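Local coordinates for flagellar basal body protein (Helicobacter pylori, PDB 5NPY) that probably builds the flagellar hook, the curved tubular joint that passes torque from the basal-body motor to the flagellar filament, at residues A[224-229]-A[277-283]; A[291-297]-A[309-315]; A[379-383]-A[393-397]. All coordinates share one frame. Residues are numbered along the deposited sequence.

Contact 1: residues A[224-229]-A[277-283]; sequences FLNQDI and KTLGDLQ. With 144 (tris-hydroxymethyl-methyl-ammonium), chain B.
Segment 224-229 leaves a helix through Phe224 and Leu225 and is extended at Gln227 and Asp228 but not at Ile229 (phi/psi -63/-25); segment 277-283 enters one, Thr278 (-95/169) being the N-cap and Leu279 to Gln283 helical. Leu225 CA lies 4.0 Å from Gly280 CA, and Asp228 CA 4.1 Å from bridged Thr278 CA. Three backbone bonds cross: Gly280 N to Leu225 O (2.7 Å), Leu279 N to Gln227 O (2.9 Å) and Ile229 N to Lys277 O (3.0 Å). Two amides of the first helical turn are thus satisfied by the other segment. Gly280 suits the close approach, since an ideal CB would clash with Leu225 O. A capping box serves two more amides: Thr278 OG1 (chi1 p) accepts from Asp281 N at 2.8 Å, and Asp281 OD2 (chi1 m) from Thr278 N at 3.0 Å; the same Asp281 OD2 also accepts from Lys277 N at 3.2 Å. A water 2.7 Å from Thr278 OG1 donates weakly to Asn226 OD1 at 3.4 Å. Lys277 NZ salt-bridges Asp228 OD1 at 3.0 Å and also bonds Ser382 O; Ser382 N donates to Asp228 OD1, Tyr266 OH bonds both Lys277 NZ and Asp228 OD2, and Gln227 NE2 bonds Met379 O. Leu279 CD1 reaches Phe224 CD1 (3.6 Å) and Leu279 CD2 reaches Ile229 CG1 (3.9 Å). Asn226 CB lies 3.2 Å from O2 of the bound tris-hydroxymethyl-methyl-ammonium. Helix 279-289 thereby starts against the end of helix 221-226, with Phe224 and Leu282 resting on strand 293-298 and Gln227 and Asp228 touching strand 370-381.

Contact 2: residues A[291-297]-A[309-315]; sequences GLDLNLI and LLEIANP
Six backbone hydrogen bonds, grouped as three reciprocal pairs, hold strand 293-297 antiparallel to strand 309-313. Asp293 N donates to Ala313 O at 2.8 Å and Ala313 N to Asp293 O at 2.9 Å; Asn295 N reaches Glu311 O and Glu311 N reaches Asn295 O, both at 2.9 Å; Ile297 N meets Leu309 O at 2.9 Å and Leu309 N meets Ile297 O at 2.8 Å. Between these hydrogen-bonded pairs lie the non-hydrogen-bonded pairs Leu294 with Ile312 and Leu296 with Leu310, each 4.9 Å from CA to CA. CA-H...O contacts supplement the register, including Ile312 CA to Asp293 O and Leu310 CA to Asn295 O, both 3.3 Å. The segment axes approach to 4.7 Å, with 148° between their N-to-C directions. Alternation sorts the side chains. Leu294, Leu296, Leu310 and Ile312 share one face: Leu294 (chi1 t, chi2 p) brings CD1 to 4.3 Å from both Leu310 CB and Ile312 CG1, and Leu296 CD1 lies 4.2 Å from Leu310 CD2. Leu292, just before the strand, adds CD1 at 3.8 Å from Ile312 CG2. Asp293, Asn295, Ile297, Leu309, Glu311 and Ala313 occupy the other face, where Ile297 CG1 packs 4.1 Å from Leu309 CB. Beyond the strand, Pro315 CG touches Asp293 OD1 at 3.3 Å. The chemistry is that of a beta hairpin with one wholly aliphatic face and one mixed face: main-chain bonds fix the register, the aliphatic face packs on helix 279-289 through Leu294 and Leu310 and on strand 320-325 through Ile312, and the mixed face remains partly exposed.

Contact 3: residues A[379-383]-A[393-397]; sequences MTNSN and RKNQT. With 144 (tris-hydroxymethyl-methyl-ammonium), chain B.
Arg393 (chi1 m, chi2 t, chi3 p) opens the second segment by gripping a single side chain: its NE and NH2 donate to Asn381 OD1 at 2.8 and 2.9 Å, while Arg393 O accepts from Asn381 ND2 at 2.8 Å. NH2 also bonds Asn226 O, and C4 of the bound tris-hydroxymethyl-methyl-ammonium lies over one guanidinium face. A water donates to Arg393 O and Ser382 O, 3.1 Å from each. Lys394 O accepts from Asn383 ND2 at 3.0 Å. Asn395 O receives a second bond from Asn381 ND2, 2.8 Å; Asn381 ND2 thus bridges the carbonyls of Arg393 and Asn395, the side chain being chi1 t. Gln396 lies opposite Ser382, CA to CA 4.5 Å, and its CA contacts Asn381 O at 3.3 Å. Thr397 completes the register as the antiparallel hydrogen-bonded partner of Asn381, CA to CA 5.1 Å. Thr397 N donates to Asn381 O at 3.0 Å, whereas Thr397 O takes Thr380 N at 3.0 Å and, weakly, Asn381 N at 3.4 Å. Beside these bonds, Thr397 OG1 donates to Thr380 OG1 at 2.6 Å, both residues at chi1 p. Thr380 OG1 donates to ligand O3 at 2.9 Å, and ligand O4 donates weakly to Thr397 OG1 at 3.0 Å; Glu399 also bonds the ligand. Two residues facing one, with Thr380 at phi/psi -120/-23, define a classic beta bulge at the loop end of the hairpin of strands 370-381 and 396-406, where it lines the small, mainly polar pocket.

From the N terminus the chain passes through 224-229, makes the excursion that contact 1 closes at 277-283, and runs along helix 279-289 directly into contact 2, a short hairpin closure. Contact 3 closes a third loop, the connection between strands 370-381 and 396-406. The three lie in series, neither nested nor crossed. Contact 1 is the hub: Gln283 NE2 probably bonds Leu294 O of contact 2 at 3.0 Å and Phe224 CE1 packs 3.6 Å from Leu296 CB, while Gln227 NE2 probably bonds Met379 O of contact 3 at 2.7 Å. Contacts 2 and 3, about 13 Å apart at their nearest atoms, reach the same antiparallel sheet; contacts 1 and 3 share the ligand.

Contact 1: residues A[224-229]-A[277-283]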
loop_
_atom_site.group_PDB
_atom_site.type_symbol
_atom_site.label_atom_id
_atom_site.label_comp_id
_atom_site.label_asym_id
_atom_site.label_seq_id
_atom_site.Cartn_x
_atom_site.Cartn_y
_atom_site.Cartn_z
ATOM N N PHE A 224 -29.625 0.475 -6.780
ATOM C CA PHE A 224 -30.485 -0.675 -7.025
ATOM C C PHE A 224 -30.651 -0.937 -8.528
ATOM O O PHE A 224 -30.522 -2.082 -8.983
ATOM C CB PHE A 224 -31.823 -0.445 -6.311
ATOM C CG PHE A 224 -32.958 -1.291 -6.816
ATOM C CD1 PHE A 224 -33.031 -2.642 -6.504
ATOM C CD2 PHE A 224 -33.975 -0.727 -7.570
ATOM C CE1 PHE A 224 -34.083 -3.427 -6.947
ATOM C CE2 PHE A 224 -35.039 -1.501 -8.024
ATOM C CZ PHE A 224 -35.099 -2.857 -7.713
ATOM N N LEU A 225 -30.856 0.114 -9.327
ATOM C CA LEU A 225 -31.137 -0.125 -10.741
ATOM C C LEU A 225 -29.923 -0.680 -11.472
ATOM O O LEU A 225 -30.074 -1.556 -12.340
ATOM C CB LEU A 225 -31.635 1.148 -11.427
ATOM C CG LEU A 225 -33.043 1.559 -10.989
ATOM C CD1 LEU A 225 -33.521 2.785 -11.755
ATOM C CD2 LEU A 225 -34.024 0.385 -11.119
ATOM N N ASN A 226 -28.716 -0.203 -11.117
ATOM C CA ASN A 226 -27.484 -0.496 -11.840
ATOM C C ASN A 226 -26.692 -1.678 -11.269
ATOM O O ASN A 226 -25.568 -1.918 -11.718
ATOM C CB ASN A 226 -26.578 0.746 -11.882
ATOM C CG ASN A 226 -27.220 1.918 -12.627
ATOM O OD1 ASN A 226 -28.209 1.746 -13.352
ATOM N ND2 ASN A 226 -26.655 3.118 -12.453
ATOM N N GLN A 227 -27.237 -2.403 -10.297
ATOM C CA GLN A 227 -26.534 -3.539 -9.721
ATOM C C GLN A 227 -26.705 -4.756 -10.625
ATOM O O GLN A 227 -27.821 -5.153 -10.953
ATOM C CB GLN A 227 -27.028 -3.822 -8.305
ATOM C CG GLN A 227 -26.371 -4.998 -7.617
ATOM C CD GLN A 227 -24.996 -4.668 -7.153
ATOM O OE1 GLN A 227 -24.582 -3.484 -7.127
ATOM N NE2 GLN A 227 -24.234 -5.713 -6.811
ATOM N N ASP A 228 -25.590 -5.300 -11.078
ATOM C CA ASP A 228 -25.576 -6.563 -11.801
ATOM C C ASP A 228 -26.168 -7.668 -10.902
ATOM O O ASP A 228 -25.695 -7.904 -9.784
ATOM C CB ASP A 228 -24.123 -6.867 -12.212
ATOM C CG ASP A 228 -23.967 -8.157 -13.044
ATOM O OD1 ASP A 228 -22.873 -8.344 -13.618
ATOM O OD2 ASP A 228 -24.896 -8.989 -13.112
ATOM N N ILE A 229 -27.232 -8.314 -11.375
ATOM C CA ILE A 229 -27.896 -9.350 -10.583
ATOM C C ILE A 229 -26.968 -10.544 -10.305
ATOM O O ILE A 229 -27.159 -11.257 -9.314
ATOM C CB ILE A 229 -29.199 -9.782 -11.290
ATOM C CG1 ILE A 229 -30.092 -10.580 -10.348
ATOM C CG2 ILE A 229 -28.911 -10.587 -12.569
ATOM C CD1 ILE A 229 -31.436 -10.904 -10.941
ATOM N N LYS A 277 -29.105 -7.746 -17.510
ATOM C CA LYS A 277 -27.887 -7.881 -16.736
ATOM C C LYS A 277 -28.100 -7.304 -15.337
ATOM O O LYS A 277 -27.789 -7.968 -14.338
ATOM C CB LYS A 277 -26.741 -7.166 -17.429
ATOM C CG LYS A 277 -25.419 -7.319 -16.702
ATOM C CD LYS A 277 -24.299 -7.180 -17.648
ATOM C CE LYS A 277 -22.981 -7.074 -16.889
ATOM N NZ LYS A 277 -22.390 -8.396 -16.563
ATOM N N THR A 278 -28.653 -6.087 -15.250
ATOM C CA THR A 278 -28.857 -5.398 -13.976
ATOM C C THR A 278 -30.257 -5.633 -13.448
ATOM O O THR A 278 -31.151 -6.076 -14.167
ATOM C CB THR A 278 -28.664 -3.887 -14.110
ATOM O OG1 THR A 278 -29.727 -3.368 -14.918
ATOM C CG2 THR A 278 -27.305 -3.528 -14.706
ATOM N N LEU A 279 -30.460 -5.239 -12.188
ATOM C CA LEU A 279 -31.807 -5.263 -11.624
ATOM C C LEU A 279 -32.721 -4.304 -12.373
ATOM O O LEU A 279 -33.911 -4.589 -12.569
ATOM C CB LEU A 279 -31.767 -4.917 -10.130
ATOM C CG LEU A 279 -31.125 -5.940 -9.187
ATOM C CD1 LEU A 279 -31.061 -5.365 -7.786
ATOM C CD2 LEU A 279 -31.886 -7.268 -9.204
ATOM N N GLY A 280 -32.174 -3.155 -12.793
ATOM C CA GLY A 280 -32.929 -2.254 -13.640
ATOM C C GLY A 280 -33.341 -2.898 -14.952
ATOM O O GLY A 280 -34.519 -2.886 -15.314
ATOM N N ASP A 281 -32.380 -3.491 -15.675
ATOM C CA ASP A 281 -32.749 -4.159 -16.926
ATOM C C ASP A 281 -33.866 -5.171 -16.699
ATOM O O ASP A 281 -34.774 -5.293 -17.528
ATOM C CB ASP A 281 -31.571 -4.892 -17.599
ATOM C CG ASP A 281 -30.367 -4.031 -17.839
ATOM O OD1 ASP A 281 -30.594 -2.888 -18.274
ATOM O OD2 ASP A 281 -29.209 -4.535 -17.793
ATOM N N LEU A 282 -33.823 -5.915 -15.580
ATOM C CA LEU A 282 -34.876 -6.910 -15.363
ATOM C C LEU A 282 -36.198 -6.245 -14.992
ATOM O O LEU A 282 -37.276 -6.708 -15.395
ATOM C CB LEU A 282 -34.440 -7.917 -14.301
ATOM C CG LEU A 282 -35.532 -8.899 -13.856
ATOM C CD1 LEU A 282 -35.844 -9.808 -15.016
ATOM C CD2 LEU A 282 -35.101 -9.719 -12.671
ATOM N N GLN A 283 -36.130 -5.156 -14.232
ATOM C CA GLN A 283 -37.345 -4.431 -13.885
ATOM C C GLN A 283 -38.065 -3.939 -15.140
ATOM O O GLN A 283 -39.263 -4.188 -15.332
ATOM C CB GLN A 283 -36.981 -3.265 -12.969
ATOM C CG GLN A 283 -38.131 -2.386 -12.556
ATOM C CD GLN A 283 -37.666 -1.076 -11.950
ATOM O OE1 GLN A 283 -37.111 -0.222 -12.649
ATOM N NE2 GLN A 283 -37.875 -0.916 -10.637
HETATM C C1 144 B . -21.398 1.659 -13.394
HETATM N N 144 B . -21.469 0.852 -12.175
HETATM C C2 144 B . -22.867 0.553 -11.864
HETATM O O2 144 B . -23.547 1.610 -11.234
HETATM C C3 144 B . -20.875 1.577 -11.058
HETATM O O3 144 B . -20.536 0.690 -10.016
HETATM C C4 144 B . -20.764 -0.436 -12.282
HETATM O O4 144 B . -20.178 -0.791 -13.515
HETATM O O HOH W 1 -29.243 -0.734 -15.415
#

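Contact 2: residues A[291-297]-A[309-315]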
loop_
_atom_site.group_PDB
_atom_site.type_symbol
_atom_site.label_atom_id
_atom_site.label_comp_id
_atom_site.label_asym_id
_atom_site.label_seq_id
_atom_site.Cartn_x
_atom_site.Cartn_y
_atom_site.Cartn_z
ATOM N N GLY A 291 -47.455 -7.117 -16.483
ATOM C CA GLY A 291 -47.845 -5.863 -15.880
ATOM C C GLY A 291 -47.116 -5.541 -14.599
ATOM O O GLY A 291 -47.419 -4.518 -13.973
ATOM N N LEU A 292 -46.151 -6.369 -14.203
ATOM C CA LEU A 292 -45.708 -6.445 -12.822
ATOM C C LEU A 292 -44.512 -5.536 -12.557
ATOM O O LEU A 292 -43.696 -5.257 -13.446
ATOM C CB LEU A 292 -45.358 -7.889 -12.462
ATOM C CG LEU A 292 -46.372 -8.925 -12.957
ATOM C CD1 LEU A 292 -45.956 -10.326 -12.559
ATOM C CD2 LEU A 292 -47.759 -8.610 -12.431
ATOM N N ASP A 293 -44.430 -5.069 -11.311
ATOM C CA ASP A 293 -43.340 -4.226 -10.843
ATOM C C ASP A 293 -42.325 -5.067 -10.085
ATOM O O ASP A 293 -42.701 -5.882 -9.236
ATOM C CB ASP A 293 -43.858 -3.119 -9.926
ATOM C CG ASP A 293 -44.507 -1.989 -10.683
ATOM O OD1 ASP A 293 -45.401 -1.351 -10.099
ATOM O OD2 ASP A 293 -44.125 -1.736 -11.850
ATOM N N LEU A 294 -41.044 -4.858 -10.385
ATOM C CA LEU A 294 -39.941 -5.400 -9.597
ATOM C C LEU A 294 -39.385 -4.295 -8.696
ATOM O O LEU A 294 -38.726 -3.364 -9.181
ATOM C CB LEU A 294 -38.848 -5.951 -10.505
ATOM C CG LEU A 294 -37.697 -6.496 -9.673
ATOM C CD1 LEU A 294 -38.216 -7.674 -8.841
ATOM C CD2 LEU A 294 -36.523 -6.875 -10.553
ATOM N N ASN A 295 -39.641 -4.405 -7.388
ATOM C CA ASN A 295 -39.326 -3.360 -6.421
ATOM C C ASN A 295 -38.282 -3.828 -5.410
ATOM O O ASN A 295 -38.204 -5.014 -5.071
ATOM C CB ASN A 295 -40.586 -2.925 -5.651
ATOM C CG ASN A 295 -41.634 -2.263 -6.545
ATOM O OD1 ASN A 295 -42.822 -2.579 -6.460
ATOM N ND2 ASN A 295 -41.191 -1.344 -7.410
ATOM N N LEU A 296 -37.488 -2.873 -4.922
ATOM C CA LEU A 296 -36.675 -3.050 -3.722
ATOM C C LEU A 296 -37.459 -2.579 -2.493
ATOM O O LEU A 296 -37.910 -1.426 -2.448
ATOM C CB LEU A 296 -35.370 -2.271 -3.845
ATOM C CG LEU A 296 -34.390 -2.459 -2.690
ATOM C CD1 LEU A 296 -33.844 -3.853 -2.721
ATOM C CD2 LEU A 296 -33.281 -1.432 -2.769
ATOM N N ILE A 297 -37.610 -3.461 -1.492
ATOM C CA ILE A 297 -38.349 -3.149 -0.268
ATOM C C ILE A 297 -37.541 -3.546 0.972
ATOM O O ILE A 297 -36.634 -4.380 0.927
ATOM C CB ILE A 297 -39.739 -3.836 -0.221
ATOM C CG1 ILE A 297 -39.598 -5.353 -0.361
ATOM C CG2 ILE A 297 -40.666 -3.305 -1.293
ATOM C CD1 ILE A 297 -40.642 -6.131 0.379
ATOM N N LEU A 309 -35.361 -6.882 0.517
ATOM C CA LEU A 309 -35.914 -7.912 -0.345
ATOM C C LEU A 309 -36.271 -7.312 -1.689
ATOM O O LEU A 309 -36.471 -6.099 -1.816
ATOM C CB LEU A 309 -37.186 -8.556 0.241
ATOM C CG LEU A 309 -37.212 -8.851 1.735
ATOM C CD1 LEU A 309 -38.624 -9.204 2.144
ATOM C CD2 LEU A 309 -36.272 -10.000 2.029
ATOM N N LEU A 310 -36.367 -8.194 -2.684
ATOM C CA LEU A 310 -37.022 -7.910 -3.950
ATOM C C LEU A 310 -38.486 -8.336 -3.870
ATOM O O LEU A 310 -38.848 -9.267 -3.141
ATOM C CB LEU A 310 -36.326 -8.636 -5.104
ATOM C CG LEU A 310 -34.855 -8.288 -5.331
ATOM C CD1 LEU A 310 -34.301 -9.127 -6.481
ATOM C CD2 LEU A 310 -34.658 -6.800 -5.612
ATOM N N GLU A 311 -39.330 -7.651 -4.636
ATOM C CA GLU A 311 -40.766 -7.858 -4.537
ATOM C C GLU A 311 -41.402 -7.734 -5.910
ATOM O O GLU A 311 -41.215 -6.723 -6.594
ATOM C CB GLU A 311 -41.375 -6.840 -3.571
ATOM C CG GLU A 311 -42.877 -6.728 -3.639
ATOM C CD GLU A 311 -43.383 -5.462 -2.983
ATOM O OE1 GLU A 311 -43.016 -4.359 -3.460
ATOM O OE2 GLU A 311 -44.121 -5.578 -1.980
ATOM N N ILE A 312 -42.151 -8.754 -6.310
ATOM C CA ILE A 312 -42.918 -8.724 -7.549
ATOM C C ILE A 312 -44.347 -8.355 -7.182
ATOM O O ILE A 312 -45.035 -9.108 -6.486
ATOM C CB ILE A 312 -42.853 -10.060 -8.294
ATOM C CG1 ILE A 312 -41.401 -10.513 -8.415
ATOM C CG2 ILE A 312 -43.466 -9.926 -9.694
ATOM C CD1 ILE A 312 -41.254 -11.840 -9.118
ATOM N N ALA A 313 -44.790 -7.186 -7.639
ATOM C CA ALA A 313 -46.049 -6.601 -7.210
ATOM C C ALA A 313 -46.899 -6.235 -8.417
ATOM O O ALA A 313 -46.385 -5.842 -9.470
ATOM C CB ALA A 313 -45.815 -5.350 -6.347
ATOM N N ASN A 314 -48.214 -6.377 -8.252
ATOM C CA ASN A 314 -49.170 -5.911 -9.240
ATOM C C ASN A 314 -49.641 -4.535 -8.822
ATOM O O ASN A 314 -50.207 -4.401 -7.726
ATOM C CB ASN A 314 -50.349 -6.867 -9.343
ATOM C CG ASN A 314 -51.398 -6.401 -10.337
ATOM O OD1 ASN A 314 -51.245 -5.368 -10.979
ATOM N ND2 ASN A 314 -52.465 -7.181 -10.482
ATOM N N PRO A 315 -49.430 -3.486 -9.633
ATOM C CA PRO A 315 -49.831 -2.140 -9.202
ATOM C C PRO A 315 -51.332 -1.901 -9.334
ATOM O O PRO A 315 -51.930 -1.216 -8.497
ATOM C CB PRO A 315 -49.020 -1.217 -10.126
ATOM C CG PRO A 315 -48.375 -2.117 -11.181
ATOM C CD PRO A 315 -48.920 -3.491 -11.014
#

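Contact 3: residues A[379-383]-A[393-397]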
loop_
_atom_site.group_PDB
_atom_site.type_symbol
_atom_site.label_atom_id
_atom_site.label_comp_id
_atom_site.label_asym_id
_atom_site.label_seq_id
_atom_site.Cartn_x
_atom_site.Cartn_y
_atom_site.Cartn_z
ATOM N N MET A 379 -19.305 -5.001 -4.550
ATOM C CA MET A 379 -19.230 -5.401 -5.960
ATOM C C MET A 379 -20.506 -5.054 -6.699
ATOM O O MET A 379 -21.606 -5.361 -6.239
ATOM C CB MET A 379 -18.967 -6.890 -6.118
ATOM C CG MET A 379 -18.581 -7.274 -7.546
ATOM S SD MET A 379 -17.996 -9.003 -7.562
ATOM C CE MET A 379 -19.440 -9.844 -8.162
ATOM N N THR A 380 -20.356 -4.451 -7.870
ATOM C CA THR A 380 -21.497 -3.902 -8.582
ATOM C C THR A 380 -21.704 -4.515 -9.950
ATOM O O THR A 380 -22.820 -4.441 -10.475
ATOM C CB THR A 380 -21.340 -2.377 -8.756
ATOM O OG1 THR A 380 -20.109 -2.108 -9.464
ATOM C CG2 THR A 380 -21.301 -1.677 -7.399
ATOM N N ASN A 381 -20.668 -5.084 -10.544
ATOM C CA ASN A 381 -20.730 -5.613 -11.890
ATOM C C ASN A 381 -19.781 -6.793 -11.999
ATOM O O ASN A 381 -18.641 -6.717 -11.534
ATOM C CB ASN A 381 -20.350 -4.566 -12.947
ATOM C CG ASN A 381 -20.751 -4.992 -14.332
ATOM O OD1 ASN A 381 -21.933 -5.028 -14.655
ATOM N ND2 ASN A 381 -19.774 -5.358 -15.146
ATOM N N SER A 382 -20.240 -7.866 -12.626
ATOM C CA SER A 382 -19.382 -9.028 -12.812
ATOM C C SER A 382 -19.030 -9.174 -14.289
ATOM O O SER A 382 -19.795 -8.763 -15.172
ATOM C CB SER A 382 -20.058 -10.295 -12.280
ATOM O OG SER A 382 -21.062 -10.710 -13.176
ATOM N N ASN A 383 -17.847 -9.719 -14.555
ATOM C CA ASN A 383 -17.375 -9.888 -15.930
ATOM C C ASN A 383 -17.930 -11.203 -16.485
ATOM O O ASN A 383 -17.463 -12.288 -16.148
ATOM C CB ASN A 383 -15.853 -9.827 -15.990
ATOM C CG ASN A 383 -15.277 -10.441 -17.282
ATOM O OD1 ASN A 383 -14.514 -11.413 -17.239
ATOM N ND2 ASN A 383 -15.662 -9.891 -18.423
ATOM N N ARG A 393 -20.717 -2.996 -19.943
ATOM C CA ARG A 393 -20.410 -3.398 -18.577
ATOM C C ARG A 393 -19.620 -4.694 -18.637
ATOM O O ARG A 393 -19.932 -5.668 -17.937
ATOM C CB ARG A 393 -21.690 -3.542 -17.756
ATOM C CG ARG A 393 -22.563 -2.264 -17.714
ATOM C CD ARG A 393 -23.874 -2.574 -17.015
ATOM N NE ARG A 393 -23.620 -3.069 -15.660
ATOM C CZ ARG A 393 -23.950 -2.457 -14.523
ATOM N NH1 ARG A 393 -24.624 -1.312 -14.508
ATOM N NH2 ARG A 393 -23.645 -3.049 -13.378
ATOM N N LYS A 394 -18.601 -4.707 -19.501
ATOM C CA LYS A 394 -17.727 -5.866 -19.600
ATOM C C LYS A 394 -16.881 -6.052 -18.340
ATOM O O LYS A 394 -16.706 -7.186 -17.857
ATOM C CB LYS A 394 -16.820 -5.730 -20.824
ATOM C CG LYS A 394 -16.221 -7.043 -21.285
ATOM C CD LYS A 394 -14.728 -6.970 -21.302
ATOM C CE LYS A 394 -14.245 -5.804 -22.151
ATOM N NZ LYS A 394 -12.903 -5.401 -21.689
ATOM N N ASN A 395 -16.273 -4.974 -17.843
ATOM C CA ASN A 395 -15.320 -5.094 -16.746
ATOM C C ASN A 395 -16.005 -5.321 -15.405
ATOM O O ASN A 395 -17.025 -4.690 -15.091
ATOM C CB ASN A 395 -14.456 -3.844 -16.649
ATOM C CG ASN A 395 -13.541 -3.719 -17.787
ATOM O OD1 ASN A 395 -13.373 -4.676 -18.533
ATOM N ND2 ASN A 395 -12.938 -2.537 -17.960
ATOM N N GLN A 396 -15.415 -6.201 -14.596
ATOM C CA GLN A 396 -15.851 -6.333 -13.215
ATOM C C GLN A 396 -15.542 -5.043 -12.474
ATOM O O GLN A 396 -14.478 -4.444 -12.659
ATOM C CB GLN A 396 -15.162 -7.506 -12.533
ATOM C CG GLN A 396 -15.095 -7.373 -11.031
ATOM C CD GLN A 396 -14.994 -8.703 -10.360
ATOM O OE1 GLN A 396 -15.640 -9.671 -10.780
ATOM N NE2 GLN A 396 -14.176 -8.777 -9.301
ATOM N N THR A 397 -16.489 -4.590 -11.653
ATOM C CA THR A 397 -16.291 -3.343 -10.927
ATOM C C THR A 397 -16.753 -3.495 -9.493
ATOM O O THR A 397 -17.706 -4.218 -9.196
ATOM C CB THR A 397 -17.030 -2.100 -11.564
ATOM O OG1 THR A 397 -18.451 -2.255 -11.476
ATOM C CG2 THR A 397 -16.621 -1.917 -13.004
HETATM C C1 144 B . -21.398 1.659 -13.394
HETATM N N 144 B . -21.469 0.852 -12.175
HETATM C C2 144 B . -22.867 0.553 -11.864
HETATM O O2 144 B . -23.547 1.610 -11.234
HETATM C C3 144 B . -20.875 1.577 -11.058
HETATM O O3 144 B . -20.536 0.690 -10.016
HETATM C C4 144 B . -20.764 -0.436 -12.282
HETATM O O4 144 B . -20.178 -0.791 -13.515
HETATM O O HOH W 2 -19.890 -8.741 -18.284
#